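Local coordinates for protein soluble lytic murein transglycosylase (Escherichia coli, PDB 1SLY) that cleaves the beta-1,4-glycosidic bonds between N-acetylmuramic acid and N-acetylglucosamine in peptidoglycan, leaving a 1,6-anhydro bond in the muramic acid product, at residues A[548-553]-A[586-591]; A[476-481]-A[494-499]; A[464-469]-A[533-538]. One frame throughout, in Å; residues are numbered along the deposited sequence.

Interaction 1. Residues A[548-553]-A[586-591]; sequences SSAAYN and GYVKNV. With BLG (4-O-(4-O-sulfonyl-N-acetylglucosamininyl)-5-methylhydroxy-L-proline-taurine), chain B.
Tyr587 lays one face of its ring on Asn553 where two helices of the lysozyme-like catalytic domain, 545-554 and 582-601, pack together. The evidence for a CH-pi contact is direct: Asn553 CB stands 3.9 Å from the centroid of the Tyr587 ring, only 5° off its normal. Beyond CB, the Asn553 amide runs nearly flat over the same ring, the two planes 13° apart, while OD1 bonds Thr584 outside the contact. With CG anti to the backbone N (chi1 -169°), Tyr587 reaches across to the neighbouring helix; Val591 CG2, from its own helix, backs the other face. Ser549 approaches the ring obliquely, its O 3.4 Å from Tyr587 CE1. Its hydroxyl meets Val591, OG lying 3.4 Å from CG1, and is satisfied by Arg545 O and Tyr470. Elsewhere in the interface Val588 CG2 meets Ala550 CB at 3.7 Å. Tyr587 OH hydrogen-bonds Glu478, the predicted catalytic residue. Replacing Tyr587 by a leucine would probably take away the flat surface under the Asn553 amide and leave Glu478 OE2 without its phenol partner. Helix 545-554 also holds the inhibitor bulgecin A: BLG N2 donates to Tyr552 O at 2.9 Å, and the acetamido methyl C8 of BLG sits over one face of the Tyr552 ring, 3.4 Å from CZ.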
# COMPACT_ATOMS: atom_id res chain seq x y z
N SER A 548 -17.36 -3.23 14.33
CA SER A 548 -16.26 -4.18 14.52
C SER A 548 -15.19 -4.15 13.42
O SER A 548 -13.99 -4.09 13.75
CB SER A 548 -16.75 -5.62 14.63
OG SER A 548 -17.70 -5.99 13.65
N SER A 549 -15.54 -4.10 12.14
CA SER A 549 -14.54 -3.96 11.08
C SER A 549 -13.70 -2.68 11.19
O SER A 549 -12.46 -2.72 11.13
CB SER A 549 -15.19 -3.95 9.71
OG SER A 549 -15.91 -5.12 9.39
N ALA A 550 -14.29 -1.48 11.36
CA ALA A 550 -13.44 -0.28 11.49
C ALA A 550 -12.61 -0.28 12.79
O ALA A 550 -11.50 0.26 12.83
CB ALA A 550 -14.33 0.96 11.44
N ALA A 551 -13.13 -0.92 13.86
CA ALA A 551 -12.44 -1.10 15.15
C ALA A 551 -11.24 -2.05 15.03
O ALA A 551 -10.18 -1.74 15.56
CB ALA A 551 -13.40 -1.65 16.19
N TYR A 552 -11.34 -3.19 14.32
CA TYR A 552 -10.20 -4.09 14.09
C TYR A 552 -9.04 -3.41 13.34
O TYR A 552 -7.87 -3.61 13.68
CB TYR A 552 -10.72 -5.31 13.32
CG TYR A 552 -9.76 -6.48 13.18
CD1 TYR A 552 -8.77 -6.52 12.20
CD2 TYR A 552 -9.87 -7.59 14.01
CE1 TYR A 552 -7.93 -7.61 12.06
CE2 TYR A 552 -9.04 -8.69 13.89
CZ TYR A 552 -8.08 -8.71 12.90
OH TYR A 552 -7.26 -9.80 12.75
N ASN A 553 -9.33 -2.56 12.36
CA ASN A 553 -8.32 -1.81 11.59
C ASN A 553 -7.71 -0.52 12.20
O ASN A 553 -6.54 -0.16 11.96
CB ASN A 553 -8.95 -1.48 10.23
CG ASN A 553 -8.03 -0.71 9.32
OD1 ASN A 553 -8.22 0.46 9.01
ND2 ASN A 553 -6.96 -1.34 8.95
N GLY A 586 -12.21 2.61 3.11
CA GLY A 586 -12.08 1.58 2.07
C GLY A 586 -12.22 0.17 2.62
O GLY A 586 -12.90 -0.67 2.03
N TYR A 587 -11.65 -0.04 3.81
CA TYR A 587 -11.70 -1.28 4.57
C TYR A 587 -13.08 -1.77 4.91
O TYR A 587 -13.38 -2.94 4.64
CB TYR A 587 -10.93 -1.12 5.86
CG TYR A 587 -10.68 -2.41 6.62
CD1 TYR A 587 -11.58 -2.90 7.55
CD2 TYR A 587 -9.52 -3.12 6.40
CE1 TYR A 587 -11.33 -4.07 8.24
CE2 TYR A 587 -9.26 -4.29 7.07
CZ TYR A 587 -10.17 -4.75 7.98
OH TYR A 587 -9.89 -5.88 8.67
N VAL A 588 -13.93 -0.91 5.48
CA VAL A 588 -15.29 -1.37 5.86
C VAL A 588 -16.04 -1.71 4.58
O VAL A 588 -16.73 -2.74 4.57
CB VAL A 588 -16.14 -0.29 6.68
CG1 VAL A 588 -17.49 -0.89 7.05
CG2 VAL A 588 -15.42 0.11 7.96
N LYS A 589 -15.81 -0.95 3.49
CA LYS A 589 -16.50 -1.22 2.22
C LYS A 589 -16.13 -2.56 1.63
O LYS A 589 -17.04 -3.30 1.17
CB LYS A 589 -16.19 -0.23 1.19
CG LYS A 589 -16.59 1.16 1.63
CD LYS A 589 -17.02 1.99 0.44
CE LYS A 589 -17.39 3.41 0.85
NZ LYS A 589 -16.32 4.43 0.56
N ASN A 590 -14.84 -2.94 1.68
CA ASN A 590 -14.50 -4.28 1.16
C ASN A 590 -14.84 -5.44 2.06
O ASN A 590 -15.33 -6.43 1.50
CB ASN A 590 -13.07 -4.48 0.89
CG ASN A 590 -12.57 -3.63 -0.25
OD1 ASN A 590 -11.39 -3.31 -0.26
ND2 ASN A 590 -13.34 -3.20 -1.23
N VAL A 591 -14.67 -5.32 3.39
CA VAL A 591 -15.06 -6.43 4.29
C VAL A 591 -16.58 -6.72 4.24
O VAL A 591 -16.95 -7.89 4.10
CB VAL A 591 -14.59 -6.11 5.74
CG1 VAL A 591 -15.11 -7.12 6.73
CG2 VAL A 591 -13.07 -6.19 5.78
C1 BLG B . -4.70 -2.35 14.13
C2 BLG B . -4.79 -3.29 15.34
C3 BLG B . -5.53 -2.54 16.45
C4 BLG B . -4.92 -1.15 16.69
C5 BLG B . -4.76 -0.35 15.39
O5 BLG B . -4.06 -1.11 14.41
O1 BLG B . -3.99 -3.05 13.18
N2 BLG B . -5.42 -4.55 14.98
C7 BLG B . -4.88 -5.75 15.08
O7 BLG B . -3.76 -5.95 15.57
C8 BLG B . -5.75 -6.90 14.66
O3 BLG B . -5.50 -3.25 17.68
O4 BLG B . -5.82 -0.48 17.57
S4 BLG B . -5.39 -0.10 19.04
O41 BLG B . -4.32 -0.98 19.50
O42 BLG B . -6.53 -0.29 19.90
O43 BLG B . -5.01 1.30 19.05
C6 BLG B . -3.96 0.93 15.57
O6 BLG B . -3.32 1.01 16.82
CA BLG B . -3.86 -3.88 11.11
CB BLG B . -4.08 -2.62 11.91
CG BLG B . -2.91 -1.79 11.47
CD BLG B . -3.02 -1.98 9.93
N BLG B . -3.67 -3.34 9.76
C9 BLG B . -4.95 -4.92 11.25
O9 BLG B . -5.92 -4.49 10.31
C10 BLG B . -1.71 -1.93 9.14
O10 BLG B . -0.70 -2.63 9.32
N3 BLG B . -1.86 -1.12 8.12
C11 BLG B . -0.88 -0.85 7.11
C12 BLG B . 0.03 0.26 7.62
S BLG B . 0.95 0.73 6.12
OS1 BLG B . 2.15 1.52 6.63
OS2 BLG B . 1.27 -0.51 5.31
OS3 BLG B . 0.07 1.56 5.21

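Interaction 2. Residues A[476-481]-A[494-499]; sequences RQESAW and LMQIMP. With BLG (4-O-(4-O-sulfonyl-N-acetylglucosamininyl)-5-methylhydroxy-L-proline-taurine), chain B.
Ser479 OG lies 2.9 Å from Leu494 O, and three backbone groups surround this one hydroxyl. Leu494 O and Ala475 O are both within reach of its single proton, while Trp481 N gives it a weak bond, 3.3 Å from N to OG and bent to 124°. The serine thus brings the last turn of helix 468-479 against the loop that follows it, at the point where Ala480 leaves helical geometry with a positive phi. Beside it the apolar ends meet: Leu494 CD1 comes to the edge of the Trp481 indole, 4.2 Å from CE3, and Trp481 NE1 is held by Tyr598.

One residue back along the helix, Glu478 crosses Gln496. The aliphatic parts do the touching, Glu478 CB being 3.7 Å from Gln496 CG, and Gln496 CB reaches to within 3.5 Å of Glu478 OE1. A bend at chi2 (-73°) folds the Glu478 chain and sets its carboxylate toward the inhibitor, where BLG O9 donates to OE2 at 2.6 Å. The Gln496 amide is occupied elsewhere, NE2 bonding Gly493 O. Gln496 and Ile497 both face Ser492, the geometry of a G1 beta bulge, in keeping with the positive phi of Gln496. Further along, Met498, the N-cap residue of helix 499-508, presents its backbone N to BLG O7 at 2.8 Å with a nearly straight N-H (166°), so that the sugar's acetamido oxygen is gripped by main chain. A glutamate at the end of a helix, faced by a loop that offers backbone groups to an N-acetyl sugar, is the active-site arrangement of lysozyme-like transglycosylases, and Glu478 is the predicted catalytic residue here.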
# COMPACT_ATOMS: atom_id res chain seq x y z
N ARG A 476 -9.45 -12.49 4.20
CA ARG A 476 -9.43 -12.20 2.74
C ARG A 476 -8.96 -10.78 2.43
O ARG A 476 -8.04 -10.60 1.65
CB ARG A 476 -10.81 -12.38 2.15
CG ARG A 476 -11.08 -12.11 0.70
CD ARG A 476 -10.21 -12.92 -0.20
NE ARG A 476 -9.30 -11.90 -0.59
CZ ARG A 476 -9.36 -11.26 -1.75
NH1 ARG A 476 -10.09 -11.67 -2.76
NH2 ARG A 476 -8.57 -10.22 -1.96
N GLN A 477 -9.51 -9.80 3.08
CA GLN A 477 -9.09 -8.42 2.93
C GLN A 477 -7.69 -8.16 3.49
O GLN A 477 -6.89 -7.42 2.93
CB GLN A 477 -10.17 -7.56 3.62
CG GLN A 477 -9.83 -6.12 4.01
CD GLN A 477 -9.60 -5.23 2.82
OE1 GLN A 477 -8.86 -4.28 2.94
NE2 GLN A 477 -10.16 -5.38 1.65
N GLU A 478 -7.36 -8.74 4.64
CA GLU A 478 -6.10 -8.39 5.29
C GLU A 478 -4.87 -8.90 4.58
O GLU A 478 -3.90 -8.21 4.34
CB GLU A 478 -6.12 -8.92 6.70
CG GLU A 478 -7.00 -8.12 7.62
CD GLU A 478 -6.51 -6.72 8.05
OE1 GLU A 478 -5.41 -6.24 7.68
OE2 GLU A 478 -7.26 -6.07 8.81
N SER A 479 -4.93 -10.14 4.20
CA SER A 479 -3.77 -10.83 3.67
C SER A 479 -4.02 -11.44 2.31
O SER A 479 -3.13 -12.14 1.84
CB SER A 479 -3.38 -11.96 4.61
OG SER A 479 -4.40 -12.97 4.57
N ALA A 480 -5.21 -11.39 1.73
CA ALA A 480 -5.45 -12.02 0.45
C ALA A 480 -4.94 -13.48 0.41
O ALA A 480 -4.25 -13.96 -0.48
CB ALA A 480 -4.78 -11.12 -0.56
N TRP A 481 -5.13 -14.08 1.58
CA TRP A 481 -4.78 -15.47 1.90
C TRP A 481 -3.36 -16.02 1.89
O TRP A 481 -3.10 -17.24 1.77
CB TRP A 481 -5.66 -16.35 1.04
CG TRP A 481 -7.13 -16.21 1.33
CD1 TRP A 481 -8.14 -15.87 0.46
CD2 TRP A 481 -7.73 -16.50 2.60
NE1 TRP A 481 -9.34 -15.97 1.12
CE2 TRP A 481 -9.11 -16.35 2.43
CE3 TRP A 481 -7.23 -16.88 3.85
CZ2 TRP A 481 -9.99 -16.58 3.49
CZ3 TRP A 481 -8.11 -17.11 4.88
CH2 TRP A 481 -9.48 -16.95 4.69
N LEU A 494 -2.14 -14.23 8.41
CA LEU A 494 -3.47 -14.43 7.84
C LEU A 494 -4.53 -13.35 8.19
O LEU A 494 -5.24 -12.89 7.31
CB LEU A 494 -3.91 -15.83 8.28
CG LEU A 494 -4.66 -16.63 7.25
CD1 LEU A 494 -3.70 -16.86 6.13
CD2 LEU A 494 -5.12 -18.00 7.75
N MET A 495 -4.63 -12.89 9.43
CA MET A 495 -5.50 -11.82 9.85
C MET A 495 -4.75 -10.58 10.26
O MET A 495 -5.27 -9.66 10.87
CB MET A 495 -6.32 -12.30 10.99
CG MET A 495 -7.37 -13.15 10.39
SD MET A 495 -8.16 -14.17 11.62
CE MET A 495 -9.48 -13.05 12.09
N GLN A 496 -3.49 -10.50 9.91
CA GLN A 496 -2.68 -9.32 10.15
C GLN A 496 -2.78 -8.65 11.50
O GLN A 496 -3.02 -7.46 11.64
CB GLN A 496 -2.99 -8.29 9.07
CG GLN A 496 -2.57 -8.70 7.67
CD GLN A 496 -1.09 -8.60 7.47
OE1 GLN A 496 -0.53 -7.52 7.37
NE2 GLN A 496 -0.37 -9.68 7.47
N ILE A 497 -2.48 -9.50 12.47
CA ILE A 497 -2.50 -9.21 13.92
C ILE A 497 -1.25 -8.48 14.32
O ILE A 497 -0.14 -8.94 14.04
CB ILE A 497 -2.56 -10.51 14.74
CG1 ILE A 497 -3.80 -11.29 14.34
CG2 ILE A 497 -2.68 -10.20 16.19
CD1 ILE A 497 -3.93 -12.75 14.66
N MET A 498 -1.39 -7.33 14.92
CA MET A 498 -0.21 -6.62 15.40
C MET A 498 0.36 -7.35 16.63
O MET A 498 -0.40 -7.85 17.46
CB MET A 498 -0.59 -5.18 15.78
CG MET A 498 -0.98 -4.24 14.67
SD MET A 498 0.43 -3.47 13.86
CE MET A 498 0.65 -2.25 15.14
N PRO A 499 1.69 -7.43 16.85
CA PRO A 499 2.31 -8.01 18.05
C PRO A 499 1.72 -7.54 19.36
O PRO A 499 1.29 -8.36 20.18
CB PRO A 499 3.76 -7.64 17.90
CG PRO A 499 3.91 -7.68 16.42
CD PRO A 499 2.74 -6.89 15.98
C1 BLG B . -4.70 -2.35 14.13
C2 BLG B . -4.79 -3.29 15.34
C3 BLG B . -5.53 -2.54 16.45
C4 BLG B . -4.92 -1.15 16.69
C5 BLG B . -4.76 -0.35 15.39
O5 BLG B . -4.06 -1.11 14.41
O1 BLG B . -3.99 -3.05 13.18
N2 BLG B . -5.42 -4.55 14.98
C7 BLG B . -4.88 -5.75 15.08
O7 BLG B . -3.76 -5.95 15.57
C8 BLG B . -5.75 -6.90 14.66
O3 BLG B . -5.50 -3.25 17.68
O4 BLG B . -5.82 -0.48 17.57
S4 BLG B . -5.39 -0.10 19.04
O41 BLG B . -4.32 -0.98 19.50
O42 BLG B . -6.53 -0.29 19.90
O43 BLG B . -5.01 1.30 19.05
C6 BLG B . -3.96 0.93 15.57
O6 BLG B . -3.32 1.01 16.82
CA BLG B . -3.86 -3.88 11.11
CB BLG B . -4.08 -2.62 11.91
CG BLG B . -2.91 -1.79 11.47
CD BLG B . -3.02 -1.98 9.93
N BLG B . -3.67 -3.34 9.76
C9 BLG B . -4.95 -4.92 11.25
O9 BLG B . -5.92 -4.49 10.31
C10 BLG B . -1.71 -1.93 9.14
O10 BLG B . -0.70 -2.63 9.32
N3 BLG B . -1.86 -1.12 8.12
C11 BLG B . -0.88 -0.85 7.11
C12 BLG B . 0.03 0.26 7.62
S BLG B . 0.95 0.73 6.12
OS1 BLG B . 2.15 1.52 6.63
OS2 BLG B . 1.27 -0.51 5.31
OS3 BLG B . 0.07 1.56 5.21

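Interaction 3. Residues A[464-469]-A[533-538]; sequences KEIPQS and YLQYVY. With BLG (4-O-(4-O-sulfonyl-N-acetylglucosamininyl)-5-methylhydroxy-L-proline-taurine), chain B.
Leu534 opens the contact with its CB 4.4 Å from Ile466 CD1, one residue after Tyr533, whose side chain leaves for the bulgecin pocket; there BLG O3 donates to Tyr533 OH at 2.9 Å. Gln535 follows and carries the polar half. Its chain bends at chi2 (58°), bringing the amide across to the 464-469 backbone. Gln535 OE1 accepts from Glu465 N at 2.7 Å, the donor standing above the carbonyl plane by 38°, and receives a weak second bond from Ile466 N at 3.3 Å. On the other side of the amide, NE2 donates to Glu465 OE1 at 3.1 Å; Glu465 OE1 lies near the plane of the Gln535 amide and receives the bond on its anti lone pair. Both ends of the amide are therefore engaged, which fixes its rotation. Lys464 crosses the stem of the same glutamine, its CD 3.7 Å from Gln535 CB, before NZ goes to Tyr460 O. Tyr538, one turn on, supplies the apolar half. Ile466 CG2 sits over one face of its ring, 3.8 Å from the centroid and 24° off the normal, a CH-pi contact. At the phenol end Pro467 CD approaches Tyr538 OH at 3.5 Å. Pro467 is the N-cap residue of helix 468-479, so this contact fastens the entrance of the helix bearing the predicted catalytic glutamate to helix 523-540 of the lysozyme-like, mainly helical domain.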
# COMPACT_ATOMS: atom_id res chain seq x y z
N LYS A 464 -18.04 -18.91 19.28
CA LYS A 464 -18.00 -17.47 19.19
C LYS A 464 -19.26 -16.89 18.54
O LYS A 464 -19.99 -17.61 17.85
CB LYS A 464 -16.75 -17.12 18.41
CG LYS A 464 -15.56 -16.92 19.30
CD LYS A 464 -14.37 -16.34 18.56
CE LYS A 464 -13.07 -16.76 19.22
NZ LYS A 464 -12.92 -18.25 19.26
N GLU A 465 -19.61 -15.62 18.74
CA GLU A 465 -20.81 -15.10 18.08
C GLU A 465 -20.59 -14.57 16.65
O GLU A 465 -21.55 -14.45 15.89
CB GLU A 465 -21.40 -13.97 18.92
CG GLU A 465 -21.42 -14.15 20.42
CD GLU A 465 -21.93 -12.93 21.15
OE1 GLU A 465 -21.15 -11.98 21.43
OE2 GLU A 465 -23.15 -12.93 21.45
N ILE A 466 -19.34 -14.17 16.31
CA ILE A 466 -18.94 -13.71 14.98
C ILE A 466 -19.20 -14.75 13.92
O ILE A 466 -18.78 -15.89 14.07
CB ILE A 466 -17.46 -13.36 14.83
CG1 ILE A 466 -16.53 -14.54 15.15
CG2 ILE A 466 -17.24 -12.14 15.69
CD1 ILE A 466 -15.05 -14.27 15.16
N PRO A 467 -19.95 -14.48 12.84
CA PRO A 467 -20.16 -15.51 11.83
C PRO A 467 -18.85 -15.91 11.19
O PRO A 467 -17.90 -15.15 11.10
CB PRO A 467 -21.18 -14.87 10.88
CG PRO A 467 -21.30 -13.46 11.23
CD PRO A 467 -20.95 -13.39 12.68
N GLN A 468 -18.81 -17.16 10.78
CA GLN A 468 -17.64 -17.66 10.06
C GLN A 468 -17.27 -16.80 8.82
O GLN A 468 -16.14 -16.30 8.73
CB GLN A 468 -17.92 -19.10 9.64
CG GLN A 468 -16.65 -19.80 9.22
CD GLN A 468 -16.82 -21.13 8.50
OE1 GLN A 468 -16.08 -21.39 7.57
NE2 GLN A 468 -17.71 -22.06 8.80
N SER A 469 -18.20 -16.52 7.89
CA SER A 469 -18.00 -15.71 6.67
C SER A 469 -17.42 -14.34 6.93
O SER A 469 -16.62 -13.82 6.16
CB SER A 469 -19.28 -15.48 5.96
OG SER A 469 -20.14 -14.83 6.89
N TYR A 533 -9.52 -11.60 18.91
CA TYR A 533 -9.62 -10.13 18.81
C TYR A 533 -10.87 -9.62 18.05
O TYR A 533 -11.52 -8.66 18.46
CB TYR A 533 -8.42 -9.54 18.11
CG TYR A 533 -8.37 -8.05 18.33
CD1 TYR A 533 -8.32 -7.55 19.62
CD2 TYR A 533 -8.33 -7.15 17.26
CE1 TYR A 533 -8.22 -6.19 19.83
CE2 TYR A 533 -8.23 -5.78 17.48
CZ TYR A 533 -8.17 -5.32 18.76
OH TYR A 533 -8.00 -3.99 19.00
N LEU A 534 -11.28 -10.25 16.95
CA LEU A 534 -12.50 -9.89 16.27
C LEU A 534 -13.77 -10.13 17.11
O LEU A 534 -14.64 -9.26 17.06
CB LEU A 534 -12.53 -10.66 14.98
CG LEU A 534 -13.61 -10.24 13.98
CD1 LEU A 534 -13.65 -8.73 13.77
CD2 LEU A 534 -13.30 -11.00 12.71
N GLN A 535 -13.93 -11.19 17.90
CA GLN A 535 -15.09 -11.38 18.81
C GLN A 535 -15.06 -10.39 19.95
O GLN A 535 -16.08 -9.90 20.42
CB GLN A 535 -15.08 -12.80 19.37
CG GLN A 535 -15.94 -13.24 20.51
CD GLN A 535 -17.40 -13.05 20.26
OE1 GLN A 535 -17.98 -13.56 19.31
NE2 GLN A 535 -18.06 -12.32 21.12
N TYR A 536 -13.90 -10.02 20.41
CA TYR A 536 -13.80 -8.99 21.41
C TYR A 536 -14.36 -7.68 20.91
O TYR A 536 -15.17 -7.08 21.62
CB TYR A 536 -12.37 -8.80 21.76
CG TYR A 536 -12.16 -7.58 22.60
CD1 TYR A 536 -12.76 -7.51 23.83
CD2 TYR A 536 -11.35 -6.55 22.18
CE1 TYR A 536 -12.55 -6.44 24.63
CE2 TYR A 536 -11.14 -5.48 23.00
CZ TYR A 536 -11.74 -5.44 24.21
OH TYR A 536 -11.53 -4.39 25.08
N VAL A 537 -13.87 -7.24 19.75
CA VAL A 537 -14.28 -6.00 19.02
C VAL A 537 -15.78 -6.03 18.57
O VAL A 537 -16.56 -5.11 18.76
CB VAL A 537 -13.13 -5.99 17.95
CG1 VAL A 537 -13.56 -5.82 16.52
CG2 VAL A 537 -12.20 -4.89 18.39
N TYR A 538 -16.31 -7.15 18.13
CA TYR A 538 -17.70 -7.33 17.76
C TYR A 538 -18.63 -7.14 18.95
O TYR A 538 -19.49 -6.25 18.92
CB TYR A 538 -17.83 -8.72 17.16
CG TYR A 538 -19.09 -9.18 16.52
CD1 TYR A 538 -19.41 -8.74 15.26
CD2 TYR A 538 -19.89 -10.15 17.10
CE1 TYR A 538 -20.50 -9.24 14.56
CE2 TYR A 538 -20.98 -10.68 16.42
CZ TYR A 538 -21.28 -10.20 15.15
OH TYR A 538 -22.35 -10.68 14.43
C1 BLG B . -4.70 -2.35 14.13
C2 BLG B . -4.79 -3.29 15.34
C3 BLG B . -5.53 -2.54 16.45
C4 BLG B . -4.92 -1.15 16.69
C5 BLG B . -4.76 -0.35 15.39
O5 BLG B . -4.06 -1.11 14.41
O1 BLG B . -3.99 -3.05 13.18
N2 BLG B . -5.42 -4.55 14.98
C7 BLG B . -4.88 -5.75 15.08
O7 BLG B . -3.76 -5.95 15.57
C8 BLG B . -5.75 -6.90 14.66
O3 BLG B . -5.50 -3.25 17.68
O4 BLG B . -5.82 -0.48 17.57
S4 BLG B . -5.39 -0.10 19.04
O41 BLG B . -4.32 -0.98 19.50
O42 BLG B . -6.53 -0.29 19.90
O43 BLG B . -5.01 1.30 19.05
C6 BLG B . -3.96 0.93 15.57
O6 BLG B . -3.32 1.01 16.82
CA BLG B . -3.86 -3.88 11.11
CB BLG B . -4.08 -2.62 11.91
CG BLG B . -2.91 -1.79 11.47
CD BLG B . -3.02 -1.98 9.93
N BLG B . -3.67 -3.34 9.76
C9 BLG B . -4.95 -4.92 11.25
O9 BLG B . -5.92 -4.49 10.31
C10 BLG B . -1.71 -1.93 9.14
O10 BLG B . -0.70 -2.63 9.32
N3 BLG B . -1.86 -1.12 8.12
C11 BLG B . -0.88 -0.85 7.11
C12 BLG B . 0.03 0.26 7.62
S BLG B . 0.95 0.73 6.12
OS1 BLG B . 2.15 1.52 6.63
OS2 BLG B . 1.27 -0.51 5.31
OS3 BLG B . 0.07 1.56 5.21

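The three contacts lie in one lysozyme-like domain, with centres 12 to 15 Å apart. Along the chain, interaction 2 closes a short loop falling wholly within the longer one of interaction 3, and interaction 1 comes after both. Helix 468-479 serves interaction 3 at its start and interaction 2 at its end. Helices 523-540 and 545-554, consecutive in the chain, bring interactions 3 and 1 together, Tyr552 packing on Tyr533 and Leu534. Interactions 1 and 2 meet directly through Tyr552 OH and Met495 O. All three include residues that touch bulgecin A, though in 533-538 that residue, Tyr533, points away from the packing contact; the same helices and loop thus frame the inhibitor pocket.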